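PDB 3LOT: uncharacterized protein from Archaeoglobus fulgidus, which probably acts as a zinc-dependent beta-keto acid cleavage enzyme of the 3-keto-5-aminohexanoate cleavage type. Local coordinates for residues S79-G91 against R100-F114. Sequence-based numbering, arbitrary orientation. Where two conformers were deposited one is given.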
loop_
_atom_site.group_PDB
_atom_site.type_symbol
_atom_site.label_atom_id
_atom_site.label_comp_id
_atom_site.label_asym_id
_atom_site.label_seq_id
_atom_site.Cartn_x
_atom_site.Cartn_y
_atom_site.Cartn_z
ATOM N N SER D 79 -19.822 -33.205 -19.773
ATOM C CA SER D 79 -19.300 -32.748 -18.490
ATOM C C SER D 79 -20.289 -31.905 -17.720
ATOM O O SER D 79 -21.112 -31.216 -18.327
ATOM C CB SER D 79 -18.009 -31.952 -18.747
ATOM O OG SER D 79 -17.530 -31.385 -17.539
ATOM N N ASP D 80 -20.214 -31.963 -16.385
ATOM C CA ASP D 80 -21.005 -31.080 -15.514
ATOM C C ASP D 80 -20.300 -29.749 -15.189
ATOM O O ASP D 80 -20.781 -28.959 -14.389
ATOM C CB ASP D 80 -21.491 -31.799 -14.233
ATOM C CG ASP D 80 -20.386 -32.153 -13.267
ATOM O OD1 ASP D 80 -19.210 -32.100 -13.652
ATOM O OD2 ASP D 80 -20.702 -32.515 -12.091
ATOM N N VAL D 81 -19.154 -29.526 -15.809
ATOM C CA VAL D 81 -18.430 -28.275 -15.651
ATOM C C VAL D 81 -19.329 -27.060 -15.801
ATOM O O VAL D 81 -20.268 -27.063 -16.619
ATOM C CB VAL D 81 -17.266 -28.176 -16.680
ATOM C CG1 VAL D 81 -17.801 -27.972 -18.102
ATOM C CG2 VAL D 81 -16.272 -27.072 -16.271
ATOM N N VAL D 82 -19.059 -26.020 -15.002
ATOM C CA VAL D 82 -19.760 -24.750 -15.158
ATOM C C VAL D 82 -19.238 -24.047 -16.438
ATOM O O VAL D 82 -18.032 -23.867 -16.630
ATOM C CB VAL D 82 -19.633 -23.837 -13.894
ATOM C CG1 VAL D 82 -20.356 -22.500 -14.090
ATOM C CG2 VAL D 82 -20.213 -24.557 -12.632
ATOM N N ILE D 83 -20.164 -23.729 -17.335
ATOM C CA ILE D 83 -19.830 -23.146 -18.633
ATOM C C ILE D 83 -20.086 -21.646 -18.578
ATOM O O ILE D 83 -21.254 -21.169 -18.528
ATOM C CB ILE D 83 -20.654 -23.792 -19.781
ATOM C CG1 ILE D 83 -20.440 -25.333 -19.813
ATOM C CG2 ILE D 83 -20.300 -23.066 -21.089
ATOM C CD1 ILE D 83 -21.471 -26.136 -20.631
ATOM N N ASN D 84 -18.998 -20.909 -18.476
ATOM C CA ASN D 84 -19.003 -19.439 -18.410
ATOM C C ASN D 84 -18.793 -18.908 -19.826
ATOM O O ASN D 84 -17.750 -19.182 -20.431
ATOM C CB ASN D 84 -17.837 -19.008 -17.492
ATOM C CG ASN D 84 -17.677 -17.475 -17.357
ATOM O OD1 ASN D 84 -17.813 -16.750 -18.329
ATOM N ND2 ASN D 84 -17.305 -16.999 -16.149
ATOM N N VAL D 85 -19.744 -18.113 -20.309
ATOM C CA VAL D 85 -19.712 -17.569 -21.668
ATOM C C VAL D 85 -19.239 -16.096 -21.690
ATOM O O VAL D 85 -19.602 -15.308 -20.826
ATOM C CB VAL D 85 -21.120 -17.671 -22.270
ATOM C CG1 VAL D 85 -21.126 -17.224 -23.703
ATOM C CG2 VAL D 85 -21.607 -19.099 -22.135
ATOM N N THR D 86 -18.443 -15.725 -22.684
ATOM C CA THR D 86 -18.036 -14.342 -22.819
ATOM C C THR D 86 -19.156 -13.509 -23.438
ATOM O O THR D 86 -19.930 -13.965 -24.278
ATOM C CB THR D 86 -16.806 -14.204 -23.682
ATOM O OG1 THR D 86 -16.328 -12.860 -23.596
ATOM C CG2 THR D 86 -17.153 -14.539 -25.155
ATOM N N THR D 87 -19.267 -12.288 -22.957
ATOM C CA THR D 87 -19.949 -11.223 -23.670
ATOM C C THR D 87 -18.940 -10.135 -24.020
ATOM O O THR D 87 -19.339 -9.088 -24.518
ATOM C CB THR D 87 -21.107 -10.573 -22.842
ATOM O OG1 THR D 87 -20.575 -9.814 -21.754
ATOM C CG2 THR D 87 -22.042 -11.614 -22.303
ATOM N N GLY D 88 -17.653 -10.379 -23.750
ATOM C CA GLY D 88 -16.563 -9.446 -24.108
ATOM C C GLY D 88 -15.971 -9.753 -25.484
ATOM O O GLY D 88 -15.567 -8.844 -26.221
ATOM N N GLY D 89 -15.923 -11.046 -25.832
ATOM C CA GLY D 89 -15.532 -11.508 -27.161
ATOM C C GLY D 89 -16.158 -10.727 -28.304
ATOM O O GLY D 89 -17.362 -10.651 -28.406
ATOM N N GLY D 90 -15.318 -10.161 -29.183
ATOM C CA GLY D 90 -15.781 -9.234 -30.239
ATOM C C GLY D 90 -15.489 -7.754 -29.950
ATOM O O GLY D 90 -15.515 -6.894 -30.869
ATOM N N GLY D 91 -15.265 -7.444 -28.673
ATOM C CA GLY D 91 -15.131 -6.085 -28.253
ATOM C C GLY D 91 -13.885 -5.471 -28.850
ATOM O O GLY D 91 -13.888 -4.264 -29.176
ATOM N N ARG D 100 -22.856 -8.209 -28.450
ATOM C CA ARG D 100 -22.053 -9.193 -27.687
ATOM C C ARG D 100 -22.902 -9.893 -26.640
ATOM O O ARG D 100 -22.709 -11.098 -26.340
ATOM C CB ARG D 100 -20.889 -8.467 -26.967
ATOM C CG ARG D 100 -19.452 -8.548 -27.609
ATOM C CD ARG D 100 -18.615 -7.234 -27.367
ATOM N NE ARG D 100 -18.545 -6.951 -25.945
ATOM C CZ ARG D 100 -18.226 -5.801 -25.333
ATOM N NH1 ARG D 100 -17.862 -4.683 -25.963
ATOM N NH2 ARG D 100 -18.258 -5.806 -24.006
ATOM N N ALA D 101 -23.874 -9.150 -26.108
ATOM C CA ALA D 101 -24.729 -9.656 -25.014
ATOM C C ALA D 101 -25.765 -10.698 -25.449
ATOM O O ALA D 101 -26.338 -11.390 -24.597
ATOM C CB ALA D 101 -25.454 -8.509 -24.318
ATOM N N LYS D 102 -25.991 -10.835 -26.752
ATOM C CA LYS D 102 -27.099 -11.695 -27.272
ATOM C C LYS D 102 -26.993 -13.170 -26.902
ATOM O O LYS D 102 -27.987 -13.898 -26.884
ATOM C CB LYS D 102 -27.175 -11.597 -28.787
ATOM C CG LYS D 102 -27.597 -10.248 -29.250
ATOM C CD LYS D 102 -27.775 -10.204 -30.750
ATOM C CE LYS D 102 -28.770 -9.081 -31.172
ATOM N NZ LYS D 102 -28.328 -8.545 -32.512
ATOM N N VAL D 103 -25.779 -13.611 -26.628
ATOM C CA VAL D 103 -25.546 -14.958 -26.175
ATOM C C VAL D 103 -26.296 -15.238 -24.871
ATOM O O VAL D 103 -26.679 -16.376 -24.651
ATOM C CB VAL D 103 -24.006 -15.252 -26.039
ATOM C CG1 VAL D 103 -23.391 -14.576 -24.812
ATOM C CG2 VAL D 103 -23.760 -16.727 -26.005
ATOM N N VAL D 104 -26.556 -14.207 -24.048
ATOM C CA VAL D 104 -27.153 -14.416 -22.711
ATOM C C VAL D 104 -28.646 -14.795 -22.810
ATOM O O VAL D 104 -29.047 -15.801 -22.235
ATOM C CB VAL D 104 -26.807 -13.281 -21.717
ATOM C CG1 VAL D 104 -27.544 -13.432 -20.401
ATOM C CG2 VAL D 104 -25.261 -13.256 -21.459
ATOM N N PRO D 105 -29.439 -14.068 -23.601
ATOM C CA PRO D 105 -30.823 -14.488 -23.785
ATOM C C PRO D 105 -30.986 -15.730 -24.675
ATOM O O PRO D 105 -31.918 -16.525 -24.470
ATOM C CB PRO D 105 -31.475 -13.258 -24.431
ATOM C CG PRO D 105 -30.332 -12.474 -24.970
ATOM C CD PRO D 105 -29.276 -12.658 -23.968
ATOM N N ALA D 106 -30.081 -15.913 -25.627
ATOM C CA ALA D 106 -30.090 -17.121 -26.457
ATOM C C ALA D 106 -29.791 -18.391 -25.648
ATOM O O ALA D 106 -30.514 -19.403 -25.746
ATOM C CB ALA D 106 -29.141 -16.972 -27.627
ATOM N N LEU D 107 -28.714 -18.355 -24.864
ATOM C CA LEU D 107 -28.242 -19.546 -24.145
ATOM C C LEU D 107 -28.641 -19.610 -22.670
ATOM O O LEU D 107 -28.610 -20.689 -22.088
ATOM C CB LEU D 107 -26.710 -19.723 -24.268
ATOM C CG LEU D 107 -26.151 -20.403 -25.535
ATOM C CD1 LEU D 107 -26.504 -19.645 -26.735
ATOM C CD2 LEU D 107 -24.658 -20.579 -25.430
ATOM N N LYS D 108 -28.994 -18.487 -22.067
ATOM C CA LYS D 108 -29.261 -18.418 -20.616
ATOM C C LYS D 108 -28.261 -19.214 -19.788
ATOM O O LYS D 108 -28.619 -20.147 -19.086
ATOM C CB LYS D 108 -30.702 -18.870 -20.333
ATOM C CG LYS D 108 -31.744 -18.106 -21.094
ATOM C CD LYS D 108 -33.118 -18.683 -20.841
ATOM C CE LYS D 108 -34.225 -17.720 -21.104
ATOM N NZ LYS D 108 -34.110 -17.079 -22.439
ATOM N N PRO D 109 -26.966 -18.869 -19.894
ATOM C CA PRO D 109 -25.966 -19.606 -19.166
ATOM C C PRO D 109 -26.026 -19.303 -17.674
ATOM O O PRO D 109 -26.641 -18.316 -17.249
ATOM C CB PRO D 109 -24.626 -19.077 -19.745
ATOM C CG PRO D 109 -24.952 -17.682 -20.207
ATOM C CD PRO D 109 -26.399 -17.730 -20.645
ATOM N N GLU D 110 -25.372 -20.154 -16.898
ATOM C CA GLU D 110 -25.287 -19.981 -15.456
ATOM C C GLU D 110 -24.489 -18.746 -15.065
ATOM O O GLU D 110 -24.780 -18.121 -14.050
ATOM C CB GLU D 110 -24.638 -21.199 -14.795
ATOM C CG GLU D 110 -25.430 -22.541 -14.893
ATOM C CD GLU D 110 -24.812 -23.621 -14.029
ATOM O OE1 GLU D 110 -23.887 -24.315 -14.515
ATOM O OE2 GLU D 110 -25.211 -23.776 -12.856
ATOM N N ILE D 111 -23.439 -18.454 -15.821
ATOM C CA ILE D 111 -22.556 -17.333 -15.521
ATOM C C ILE D 111 -21.993 -16.862 -16.876
ATOM O O ILE D 111 -21.839 -17.664 -17.827
ATOM C CB ILE D 111 -21.474 -17.781 -14.482
ATOM C CG1 ILE D 111 -20.534 -16.633 -14.087
ATOM C CG2 ILE D 111 -20.656 -19.029 -14.996
ATOM C CD1 ILE D 111 -19.879 -16.857 -12.778
ATOM N N ALA D 112 -21.767 -15.567 -17.001
ATOM C CA ALA D 112 -21.166 -15.003 -18.202
ATOM C C ALA D 112 -20.364 -13.749 -17.857
ATOM O O ALA D 112 -20.586 -13.140 -16.808
ATOM C CB ALA D 112 -22.177 -14.699 -19.242
ATOM N N THR D 113 -19.411 -13.384 -18.708
ATOM C CA THR D 113 -18.534 -12.298 -18.316
ATOM C C THR D 113 -19.242 -10.968 -18.588
ATOM O O THR D 113 -20.107 -10.890 -19.452
ATOM C CB THR D 113 -17.114 -12.392 -18.938
ATOM O OG1 THR D 113 -17.149 -12.311 -20.356
ATOM C CG2 THR D 113 -16.491 -13.692 -18.553
ATOM N N PHE D 114 -18.844 -9.952 -17.823
ATOM C CA PHE D 114 -19.515 -8.665 -17.698
ATOM C C PHE D 114 -18.381 -7.666 -17.449
ATOM O O PHE D 114 -18.026 -7.438 -16.306
ATOM C CB PHE D 114 -20.448 -8.728 -16.468
ATOM C CG PHE D 114 -21.506 -7.666 -16.411
ATOM C CD1 PHE D 114 -21.168 -6.351 -16.237
ATOM C CD2 PHE D 114 -22.835 -8.017 -16.477
ATOM C CE1 PHE D 114 -22.148 -5.382 -16.126
ATOM C CE2 PHE D 114 -23.847 -7.078 -16.358
ATOM C CZ PHE D 114 -23.522 -5.733 -16.174
HETATM O O HOH W 1 -23.767 -22.100 -18.381
HETATM O O HOH W 2 -23.043 -24.513 -17.201
HETATM O O HOH W 3 -20.803 -13.144 -26.771
HETATM O O HOH W 4 -19.294 -7.566 -21.248
#
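Asn84 lays CB against CG2 of Ile111 and sets OD1 3.3 Å from CG2 of Thr113, on the face of the sheet that lines the inside of the barrel. This is a beta-alpha-beta crossover of the TIM barrel: strand 82-85 runs into a glycine-rich loop, the chain returns through helix 103-107, and strand 111-114 pairs parallel to the first. The same OD1 of Asn84 accepts from ND1 of the zinc ligand His50, which makes Asn84 a second-shell residue and probably helps fix the imidazole's rotation. Thr86 and Thr113 lie close to the metal site, and each hydroxyl bonds an unidentified bound molecule. Thr86 OG1 also accepts from the backbone, in an ST turn through Gly88 N that extends to an ST motif through Gly89 N.

On the opposite face of the sheet, Val85, Val103, Pro109 and Ala112 pack the layer between sheet and helix; in the conformer modelled here, Val85 CG1 meets Val103 CG2 tip to tip and Val85 CG2 lies across Pro109 CB. The backbone N and O of Val85 join the strands, the N giving to Ile111 O and the O taking Thr113 N at 2.9 Å.

With chi1 at 70°, Thr87 brings OG1 to the backbone of Thr113, where it donates to Thr113 O at 2.6 Å from above the carbonyl plane; Thr87 CG2 meets CG2 of Val104. Arg100, bent at chi2 and chi3, folds along Thr87-Gly91, its guanidinium also held by Asn152 and the carbonyl of Arg151. Arg100 NE donates to Thr87 O at 2.7 Å, nearly straight at 170° and on a lone pair in the carbonyl plane.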